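Local coordinates for beta-1,3-glucanosyltransferase (Rhizomucor miehei CAU432, PDB 4WTP), which belongs to glycoside hydrolase family 17 and folds as a single-chain barrel of eight parallel strands surrounded by helices, at residues G138-D141 against P142-A146; E174-V177 against K178-F182; V194-D197 against N198-D201; H248-L251 against C252-Q256. All blocks are in the same frame, centred on the assembly; numbering follows the deposited sequence. Where two conformers were deposited one is given.

Interaction 1 (G138-D141 against P142-A146); sequences GDTD and PQSLA
T140 rests against S144 and L145 just where D141, at the N-cap, closes the first turn of helix 142-156 with its own side chain; both belong to the loop that follows strand 125-132. The hydroxyl OG1 of T140 sits 3.2 Å from CB of S144, while its methyl CG2 comes to 4.0 Å from CB of L145, the two side chains meeting at a slant. D141 then does the polar work. With CG set between the backbone N and the carbonyl carbon (chi1 62°), the carboxylate folds back over the start of the helix and uses both oxygens on one residue. OD2 takes the backbone N-H of S144 at 3.0 Å, approached from well above the carboxylate plane, and this is the capping bond. D141 O meanwhile accepts from L145 N at 3.1 Å, so backbone and side chain of D141 together satisfy two amides of the first turn. P142 starts the helix proper, its O taking A146 N, and its ring touches V175 of helix 174-177. The remaining carboxylate oxygen, D141 OD1, accepts the hydroxyl of S144 on its syn side, with OG 2.6 Å away.

Interaction 2 (E174-V177 against K178-F182); sequences EVVV and KELDF
A single helical turn, 174-177, runs out here into a type I beta turn from V177 to L180, which delivers the chain toward strand 182-186. The helical bond from K178 N to E174 O measures 2.9 Å. After it the spacing tightens to three residues: E179 N reaches V176 O, and L180 N reaches V177 O at 3.0 Å, both donors standing above the carbonyl planes. On the outer side, E174 and K178 form a salt bridge, in which K178 NZ is 3.3 Å from E174 OE2, a weak hydrogen bond. The glutamate extends beyond CG, whereas the lysine runs straight to a bend at chi4 (-40°), which leaves CE and NZ both beside OE2; CE also packs alongside CG of E174. The E179 chain is bent at chi2, and a water joins its OE2 to V175 O, donating to each over 2.8 Å. L180 faces inward: its CG packs on V176 O, CD2 comes to 4.4 Å from V176 CG1, and CD1 approaches V177 CG2 equally loosely. The L180 side chain also touches I149 of helix 142-156 and T165 of strand 163-167. K217 NZ donates to V177 O and L180 O, so the carbonyl of V177 receives two donors. The chemistry is thus divided: the solvent side relies on a loose ion pair and a bridging water, the helix end on backbone bonds, the K217 amine and the buried leucine.

Interaction 3 (V194-D197 against N198-D201); sequences VTID and NAAD
N198 and A199 bond back to T195 and I196 with a three-residue spacing, which makes the start of helix 196-212 a weakly bonded turn. N198 N donates to T195 O at 3.0 Å, and A199 N to I196 O along a nearly straight N-H direction (170°), although the donor stands far above the carbonyl plane. Where four-residue bonds would be expected next, water steps in. One molecule donates to I196 O and accepts from A200 N; a second, 2.9 Å from D197 O, does the same for D201 N. The first turn is therefore opened and hydrated, and the waters satisfy I196 O and D197 O, A200 N and D201 N. Among the side chains, V194 lays CG1 against CB of N198 at 3.7 Å; because that methyl is anti to the backbone N (chi1 177°), it also reaches over the backbone of A199. T195 turns its methyl CG2 to the amide of N198, 3.3 Å from ND2, the two side chains slanting across each other. I196 CD1 comes to 4.4 Å from CB of A199, a loose apolar contact beside that of V194. Further out, N198 O receives the hydroxyl of T202, and V194 O that of S236. Helix 196-212 links strand 182-186 to strand 219-223 in a beta-alpha-beta unit, and this first turn lies against helix 240-256, where I196 meets N242 and D197 meets K245.

Interaction 4 (H248-L251 against C252-Q256); sequences HDVL and CRVKQ. With EDO (1,2-ethanediol), chain B.
R253, whose CG lies 3.3 Å from D249 O, carries its guanidinium beyond the turn to an edge-on bond with Q256. NH1 of R253 donates to OE1 of Q256 over 2.9 Å, with the oxygen only 9° out of the guanidinium plane and the donor on an amide lone pair, an in-plane approach of the amide oxygen to the guanidinium edge. The arginine chain, bent at chi2 (-47°), ends away from D249, and their charged ends stay apart: D249 OD2 pairs with K245, while R253 NH2 makes a long, weak ion pair with D201 OD1. Beneath them runs regular alpha-helix, with C252, R253, V254 and K255 donating in turn to H248, D249, V250 and L251. On the buried side V254 CG2 presses on L251 O at 3.5 Å. At the end of the lysine, K255 NZ donates to O2 of a 1,2-ethanediol at 2.8 Å and also to the terminal carboxylate of C298. C252 is joined to C298 by a disulfide, which ties the chain's end to this helix. Helix 240-256 thus has the C-terminal tail along one side, and packs through V250 and R253 on L203 and M204 of helix 196-212.

The four contacts follow one another along the chain and fall into two groups on the outer layer of the barrel. Interactions 1 and 2 have centres 12 Å apart and touch, as helix 174-177 packs on the start of helix 142-156, with A146 CB against V175 O. Interactions 3 and 4, 13 Å apart, meet where helix 196-212 lies beside helix 240-256, A200 packing on D249 and V250. The groups are separate: centres of interactions 1 and 3 are 32 Å apart, and even interactions 2 and 4 keep their nearest atoms about 13 Å apart. Each pair therefore joins successive helical elements around the parallel strands, at distant places on one shell.

Interaction 1 (G138-D141 against P142-A146)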
loop_
_atom_site.group_PDB
_atom_site.type_symbol
_atom_site.label_atom_id
_atom_site.label_comp_id
_atom_site.label_asym_id
_atom_site.label_seq_id
_atom_site.Cartn_x
_atom_site.Cartn_y
_atom_site.Cartn_z
ATOM N N GLY A 138 14.892 -8.754 -6.334
ATOM C CA GLY A 138 15.601 -9.999 -6.687
ATOM C C GLY A 138 15.608 -11.011 -5.556
ATOM O O GLY A 138 16.542 -11.771 -5.430
ATOM N N ASP A 139 14.560 -11.038 -4.713
ATOM C CA ASP A 139 14.515 -11.937 -3.563
ATOM C C ASP A 139 14.293 -13.390 -3.979
ATOM O O ASP A 139 14.682 -14.295 -3.257
ATOM C CB ASP A 139 13.454 -11.493 -2.553
ATOM C CG ASP A 139 13.820 -10.195 -1.886
ATOM O OD1 ASP A 139 15.030 -9.954 -1.700
ATOM O OD2 ASP A 139 12.911 -9.427 -1.575
ATOM N N THR A 140 13.605 -13.596 -5.095
ATOM C CA THR A 140 13.410 -14.919 -5.644
ATOM C C THR A 140 13.105 -14.772 -7.129
ATOM O O THR A 140 12.963 -13.651 -7.643
ATOM C CB THR A 140 12.341 -15.747 -4.879
ATOM O OG1 THR A 140 12.438 -17.110 -5.303
ATOM C CG2 THR A 140 10.926 -15.239 -5.182
ATOM N N ASP A 141 13.000 -15.905 -7.811
ATOM C CA ASP A 141 12.745 -15.924 -9.242
ATOM C C ASP A 141 11.239 -15.936 -9.478
ATOM O O ASP A 141 10.470 -16.299 -8.574
ATOM C CB ASP A 141 13.408 -17.166 -9.857
ATOM C CG ASP A 141 12.838 -18.467 -9.296
ATOM O OD1 ASP A 141 13.266 -18.887 -8.202
ATOM O OD2 ASP A 141 11.909 -19.019 -9.908
ATOM N N PRO A 142 10.803 -15.555 -10.691
ATOM C CA PRO A 142 9.369 -15.535 -11.001
ATOM C C PRO A 142 8.610 -16.830 -10.737
ATOM O O PRO A 142 7.532 -16.786 -10.156
ATOM C CB PRO A 142 9.342 -15.144 -12.486
ATOM C CG PRO A 142 10.539 -14.285 -12.614
ATOM C CD PRO A 142 11.587 -14.970 -11.801
ATOM N N GLN A 143 9.143 -17.978 -11.157
ATOM C CA GLN A 143 8.395 -19.218 -10.953
ATOM C C GLN A 143 8.201 -19.538 -9.461
ATOM O O GLN A 143 7.132 -19.992 -9.061
ATOM C CB GLN A 143 9.039 -20.417 -11.674
ATOM C CG GLN A 143 8.248 -21.725 -11.600
ATOM C CD GLN A 143 7.005 -21.669 -12.451
ATOM O OE1 GLN A 143 7.084 -21.327 -13.624
ATOM N NE2 GLN A 143 5.856 -21.991 -11.870
ATOM N N SER A 144 9.246 -19.333 -8.668
ATOM C CA SER A 144 9.147 -19.552 -7.207
ATOM C C SER A 144 8.123 -18.635 -6.541
ATOM O O SER A 144 7.355 -19.069 -5.692
ATOM C CB SER A 144 10.514 -19.399 -6.546
ATOM O OG SER A 144 11.429 -20.383 -7.036
ATOM N N LEU A 145 8.077 -17.375 -6.961
ATOM C CA LEU A 145 7.055 -16.489 -6.465
ATOM C C LEU A 145 5.661 -16.946 -6.890
ATOM O O LEU A 145 4.738 -17.004 -6.073
ATOM C CB LEU A 145 7.332 -15.049 -6.905
ATOM C CG LEU A 145 6.273 -14.059 -6.429
ATOM C CD1 LEU A 145 6.190 -14.012 -4.905
ATOM C CD2 LEU A 145 6.627 -12.690 -6.988
ATOM N N ALA A 146 5.537 -17.333 -8.157
ATOM C CA ALA A 146 4.255 -17.829 -8.653
ATOM C C ALA A 146 3.766 -19.051 -7.868
ATOM O O ALA A 146 2.589 -19.130 -7.459
ATOM C CB ALA A 146 4.349 -18.172 -10.127
#

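Interaction 2 (E174-V177 against K178-F182)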
loop_
_atom_site.group_PDB
_atom_site.type_symbol
_atom_site.label_atom_id
_atom_site.label_comp_id
_atom_site.label_asym_id
_atom_site.label_seq_id
_atom_site.Cartn_x
_atom_site.Cartn_y
_atom_site.Cartn_z
ATOM N N GLU A 174 4.572 -13.038 -16.791
ATOM C CA GLU A 174 3.393 -13.805 -17.060
ATOM C C GLU A 174 3.180 -14.937 -16.063
ATOM O O GLU A 174 2.054 -15.188 -15.659
ATOM C CB GLU A 174 3.460 -14.343 -18.499
ATOM C CG GLU A 174 2.187 -15.006 -18.944
ATOM C CD GLU A 174 2.238 -15.479 -20.386
ATOM O OE1 GLU A 174 3.303 -15.410 -21.042
ATOM O OE2 GLU A 174 1.183 -15.950 -20.849
ATOM N N VAL A 175 4.252 -15.633 -15.682
ATOM C CA VAL A 175 4.097 -16.786 -14.794
ATOM C C VAL A 175 3.533 -16.377 -13.441
ATOM O O VAL A 175 2.806 -17.142 -12.809
ATOM C CB VAL A 175 5.396 -17.587 -14.611
ATOM C CG1 VAL A 175 5.723 -18.348 -15.885
ATOM C CG2 VAL A 175 6.560 -16.703 -14.170
ATOM N N VAL A 176 3.877 -15.168 -12.986
ATOM C CA VAL A 176 3.321 -14.624 -11.745
ATOM C C VAL A 176 1.874 -14.167 -11.932
ATOM O O VAL A 176 0.981 -14.532 -11.159
ATOM C CB VAL A 176 4.197 -13.469 -11.202
ATOM C CG1 VAL A 176 3.514 -12.747 -10.048
ATOM C CG2 VAL A 176 5.554 -14.003 -10.744
ATOM N N VAL A 177 1.651 -13.400 -12.993
ATOM C CA VAL A 177 0.330 -12.797 -13.194
ATOM C C VAL A 177 -0.754 -13.883 -13.369
ATOM O O VAL A 177 -1.869 -13.742 -12.875
ATOM C CB VAL A 177 0.350 -11.830 -14.388
ATOM C CG1 VAL A 177 -1.046 -11.300 -14.661
ATOM C CG2 VAL A 177 1.270 -10.640 -14.089
ATOM N N LYS A 178 -0.367 -15.008 -13.989
ATOM C CA LYS A 178 -1.309 -16.139 -14.103
ATOM C C LYS A 178 -1.885 -16.623 -12.760
ATOM O O LYS A 178 -3.014 -17.122 -12.712
ATOM C CB LYS A 178 -0.623 -17.305 -14.826
ATOM C CG LYS A 178 -0.456 -17.087 -16.313
ATOM C CD LYS A 178 0.082 -18.316 -17.035
ATOM C CE LYS A 178 0.094 -18.075 -18.534
ATOM N NZ LYS A 178 -1.133 -17.351 -18.973
ATOM N N GLU A 179 -1.118 -16.478 -11.676
ATOM C CA GLU A 179 -1.558 -16.981 -10.384
ATOM C C GLU A 179 -2.379 -15.961 -9.594
ATOM O O GLU A 179 -2.961 -16.326 -8.579
ATOM C CB GLU A 179 -0.365 -17.463 -9.552
ATOM C CG GLU A 179 0.459 -18.578 -10.200
ATOM C CD GLU A 179 -0.386 -19.764 -10.668
ATOM O OE1 GLU A 179 -1.331 -20.142 -9.950
ATOM O OE2 GLU A 179 -0.116 -20.322 -11.759
ATOM N N LEU A 180 -2.383 -14.696 -10.040
ATOM C CA LEU A 180 -2.979 -13.614 -9.273
ATOM C C LEU A 180 -4.469 -13.507 -9.528
ATOM O O LEU A 180 -4.972 -13.868 -10.606
ATOM C CB LEU A 180 -2.340 -12.292 -9.702
ATOM C CG LEU A 180 -0.843 -12.146 -9.574
ATOM C CD1 LEU A 180 -0.420 -10.732 -9.982
ATOM C CD2 LEU A 180 -0.406 -12.420 -8.137
ATOM N N ASP A 181 -5.188 -12.942 -8.568
ATOM C CA ASP A 181 -6.532 -12.455 -8.834
ATOM C C ASP A 181 -6.508 -11.021 -9.391
ATOM O O ASP A 181 -7.296 -10.686 -10.275
ATOM C CB ASP A 181 -7.386 -12.526 -7.571
ATOM C CG ASP A 181 -7.622 -13.948 -7.104
ATOM O OD1 ASP A 181 -8.018 -14.775 -7.947
ATOM O OD2 ASP A 181 -7.397 -14.242 -5.925
ATOM N N PHE A 182 -5.603 -10.194 -8.872
ATOM C CA PHE A 182 -5.407 -8.847 -9.392
ATOM C C PHE A 182 -3.965 -8.409 -9.162
ATOM O O PHE A 182 -3.224 -9.009 -8.380
ATOM C CB PHE A 182 -6.408 -7.830 -8.802
ATOM C CG PHE A 182 -6.341 -7.685 -7.301
ATOM C CD1 PHE A 182 -6.892 -8.640 -6.451
ATOM C CD2 PHE A 182 -5.693 -6.590 -6.731
ATOM C CE1 PHE A 182 -6.815 -8.493 -5.067
ATOM C CE2 PHE A 182 -5.647 -6.420 -5.355
ATOM C CZ PHE A 182 -6.189 -7.382 -4.519
HETATM O O HOH W 1 2.059 -19.769 -13.417
#

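Interaction 3 (V194-D197 against N198-D201)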
loop_
_atom_site.group_PDB
_atom_site.type_symbol
_atom_site.label_atom_id
_atom_site.label_comp_id
_atom_site.label_asym_id
_atom_site.label_seq_id
_atom_site.Cartn_x
_atom_site.Cartn_y
_atom_site.Cartn_z
ATOM N N VAL A 194 10.881 12.958 -11.828
ATOM C CA VAL A 194 9.837 13.628 -12.628
ATOM C C VAL A 194 9.368 14.910 -11.922
ATOM O O VAL A 194 9.064 14.895 -10.722
ATOM C CB VAL A 194 8.663 12.677 -12.872
ATOM C CG1 VAL A 194 7.531 13.354 -13.639
ATOM C CG2 VAL A 194 9.160 11.433 -13.624
ATOM N N THR A 195 9.335 16.011 -12.650
ATOM C CA THR A 195 8.899 17.275 -12.051
ATOM C C THR A 195 7.424 17.159 -11.655
ATOM O O THR A 195 6.641 16.464 -12.308
ATOM C CB THR A 195 9.149 18.463 -13.000
ATOM O OG1 THR A 195 8.968 19.706 -12.300
ATOM C CG2 THR A 195 8.217 18.414 -14.215
ATOM N N ILE A 196 7.042 17.905 -10.622
ATOM C CA ILE A 196 5.720 17.743 -10.045
ATOM C C ILE A 196 4.558 17.864 -11.057
ATOM O O ILE A 196 3.573 17.110 -10.995
ATOM C CB ILE A 196 5.543 18.689 -8.837
ATOM C CG1 ILE A 196 4.168 18.481 -8.174
ATOM C CG2 ILE A 196 5.803 20.169 -9.208
ATOM C CD1 ILE A 196 3.901 17.075 -7.634
ATOM N N ASP A 197 4.636 18.810 -11.991
ATOM C CA ASP A 197 3.517 19.033 -12.907
ATOM C C ASP A 197 3.205 17.817 -13.768
ATOM O O ASP A 197 2.077 17.658 -14.268
ATOM C CB ASP A 197 3.796 20.244 -13.814
ATOM C CG ASP A 197 3.752 21.544 -13.088
ATOM O OD1 ASP A 197 3.341 21.572 -11.920
ATOM O OD2 ASP A 197 4.105 22.560 -13.721
ATOM N N ASN A 198 4.229 16.989 -13.974
ATOM C CA ASN A 198 4.137 15.807 -14.809
ATOM C C ASN A 198 3.964 14.494 -14.005
ATOM O O ASN A 198 3.857 13.444 -14.586
ATOM C CB ASN A 198 5.416 15.676 -15.687
ATOM C CG ASN A 198 5.819 16.957 -16.427
ATOM O OD1 ASN A 198 5.071 17.913 -16.490
ATOM N ND2 ASN A 198 7.034 16.968 -16.965
ATOM N N ALA A 199 3.948 14.563 -12.682
ATOM C CA ALA A 199 4.094 13.357 -11.880
ATOM C C ALA A 199 2.872 12.429 -11.937
ATOM O O ALA A 199 3.027 11.206 -12.165
ATOM C CB ALA A 199 4.436 13.739 -10.463
ATOM N N ALA A 200 1.667 12.972 -11.768
ATOM C CA ALA A 200 0.475 12.131 -11.826
ATOM C C ALA A 200 0.273 11.572 -13.226
ATOM O O ALA A 200 -0.219 10.437 -13.384
ATOM C CB ALA A 200 -0.734 12.906 -11.383
ATOM N N ASP A 201 0.659 12.350 -14.230
ATOM C CA ASP A 201 0.498 11.846 -15.590
ATOM C C ASP A 201 1.449 10.643 -15.805
ATOM O O ASP A 201 1.043 9.630 -16.419
ATOM C CB ASP A 201 0.738 12.965 -16.594
ATOM C CG ASP A 201 -0.345 14.063 -16.531
ATOM O OD1 ASP A 201 -1.500 13.805 -16.094
ATOM O OD2 ASP A 201 -0.028 15.208 -16.902
HETATM O O HOH W 2 1.098 15.773 -10.875
HETATM O O HOH W 3 0.556 15.245 -13.856
#

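Interaction 4 (H248-L251 against C252-Q256)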
loop_
_atom_site.group_PDB
_atom_site.type_symbol
_atom_site.label_atom_id
_atom_site.label_comp_id
_atom_site.label_asym_id
_atom_site.label_seq_id
_atom_site.Cartn_x
_atom_site.Cartn_y
_atom_site.Cartn_z
ATOM N N HIS A 248 -3.770 15.843 -4.807
ATOM C CA HIS A 248 -4.967 16.241 -5.564
ATOM C C HIS A 248 -4.993 15.602 -6.934
ATOM O O HIS A 248 -6.042 15.109 -7.362
ATOM C CB HIS A 248 -4.999 17.753 -5.724
ATOM C CG HIS A 248 -5.206 18.506 -4.428
ATOM N ND1 HIS A 248 -5.361 19.848 -4.379
ATOM C CD2 HIS A 248 -5.275 18.057 -3.134
ATOM C CE1 HIS A 248 -5.511 20.229 -3.105
ATOM N NE2 HIS A 248 -5.487 19.136 -2.344
ATOM N N ASP A 249 -3.862 15.619 -7.635
ATOM C CA ASP A 249 -3.822 15.133 -9.015
ATOM C C ASP A 249 -4.023 13.638 -9.090
ATOM O O ASP A 249 -4.770 13.163 -9.941
ATOM C CB ASP A 249 -2.496 15.467 -9.700
ATOM C CG ASP A 249 -2.299 16.943 -9.940
ATOM O OD1 ASP A 249 -3.266 17.723 -9.807
ATOM O OD2 ASP A 249 -1.155 17.321 -10.286
ATOM N N VAL A 250 -3.360 12.896 -8.219
ATOM C CA VAL A 250 -3.493 11.461 -8.283
ATOM C C VAL A 250 -4.910 11.011 -7.916
ATOM O O VAL A 250 -5.482 10.154 -8.566
ATOM C CB VAL A 250 -2.442 10.781 -7.397
ATOM C CG1 VAL A 250 -2.746 9.310 -7.235
ATOM C CG2 VAL A 250 -1.046 10.955 -7.988
ATOM N N LEU A 251 -5.491 11.618 -6.880
ATOM C CA LEU A 251 -6.869 11.294 -6.482
ATOM C C LEU A 251 -7.822 11.591 -7.633
ATOM O O LEU A 251 -8.753 10.829 -7.888
ATOM C CB LEU A 251 -7.285 12.051 -5.214
ATOM C CG LEU A 251 -6.629 11.540 -3.930
ATOM C CD1 LEU A 251 -7.099 12.405 -2.790
ATOM C CD2 LEU A 251 -6.974 10.085 -3.657
ATOM N N CYS A 252 -7.579 12.695 -8.341
ATOM C CA CYS A 252 -8.393 13.019 -9.506
ATOM C C CYS A 252 -8.276 11.969 -10.610
ATOM O O CYS A 252 -9.287 11.448 -11.113
ATOM C CB CYS A 252 -8.018 14.388 -10.054
ATOM S SG CYS A 252 -8.728 14.773 -11.667
ATOM N N ARG A 253 -7.047 11.655 -11.009
ATOM C CA ARG A 253 -6.820 10.711 -12.105
ATOM C C ARG A 253 -7.384 9.336 -11.827
ATOM O O ARG A 253 -7.983 8.739 -12.723
ATOM C CB ARG A 253 -5.344 10.640 -12.438
ATOM C CG ARG A 253 -4.706 11.905 -12.979
ATOM C CD ARG A 253 -5.511 12.566 -14.087
ATOM N NE ARG A 253 -4.787 13.616 -14.799
ATOM C CZ ARG A 253 -5.274 14.289 -15.844
ATOM N NH1 ARG A 253 -6.492 14.027 -16.304
ATOM N NH2 ARG A 253 -4.530 15.219 -16.435
ATOM N N VAL A 254 -7.242 8.819 -10.607
ATOM C CA VAL A 254 -7.765 7.481 -10.321
ATOM C C VAL A 254 -9.298 7.511 -10.263
ATOM O O VAL A 254 -9.951 6.516 -10.533
ATOM C CB VAL A 254 -7.145 6.805 -9.061
ATOM C CG1 VAL A 254 -5.644 6.674 -9.239
ATOM C CG2 VAL A 254 -7.532 7.518 -7.762
ATOM N N LYS A 255 -9.867 8.662 -9.898
ATOM C CA LYS A 255 -11.324 8.813 -9.924
ATOM C C LYS A 255 -11.806 8.804 -11.379
ATOM O O LYS A 255 -12.785 8.118 -11.706
ATOM C CB LYS A 255 -11.735 10.102 -9.195
ATOM C CG LYS A 255 -13.243 10.220 -9.095
ATOM C CD LYS A 255 -13.659 11.595 -8.624
ATOM C CE LYS A 255 -13.235 11.831 -7.189
ATOM N NZ LYS A 255 -13.846 13.074 -6.665
ATOM N N GLN A 256 -11.117 9.527 -12.254
ATOM C CA GLN A 256 -11.505 9.609 -13.652
ATOM C C GLN A 256 -11.498 8.246 -14.318
ATOM O O GLN A 256 -12.351 7.951 -15.146
ATOM C CB GLN A 256 -10.579 10.567 -14.423
ATOM C CG GLN A 256 -10.773 12.036 -14.074
ATOM C CD GLN A 256 -9.857 12.934 -14.876
ATOM O OE1 GLN A 256 -8.787 12.505 -15.283
ATOM N NE2 GLN A 256 -10.285 14.168 -15.137
HETATM C C1 EDO B . -12.449 14.232 -2.276
HETATM O O1 EDO B . -12.493 15.476 -2.964
HETATM C C2 EDO B . -13.592 13.361 -2.772
HETATM O O2 EDO B . -13.198 12.625 -3.938
#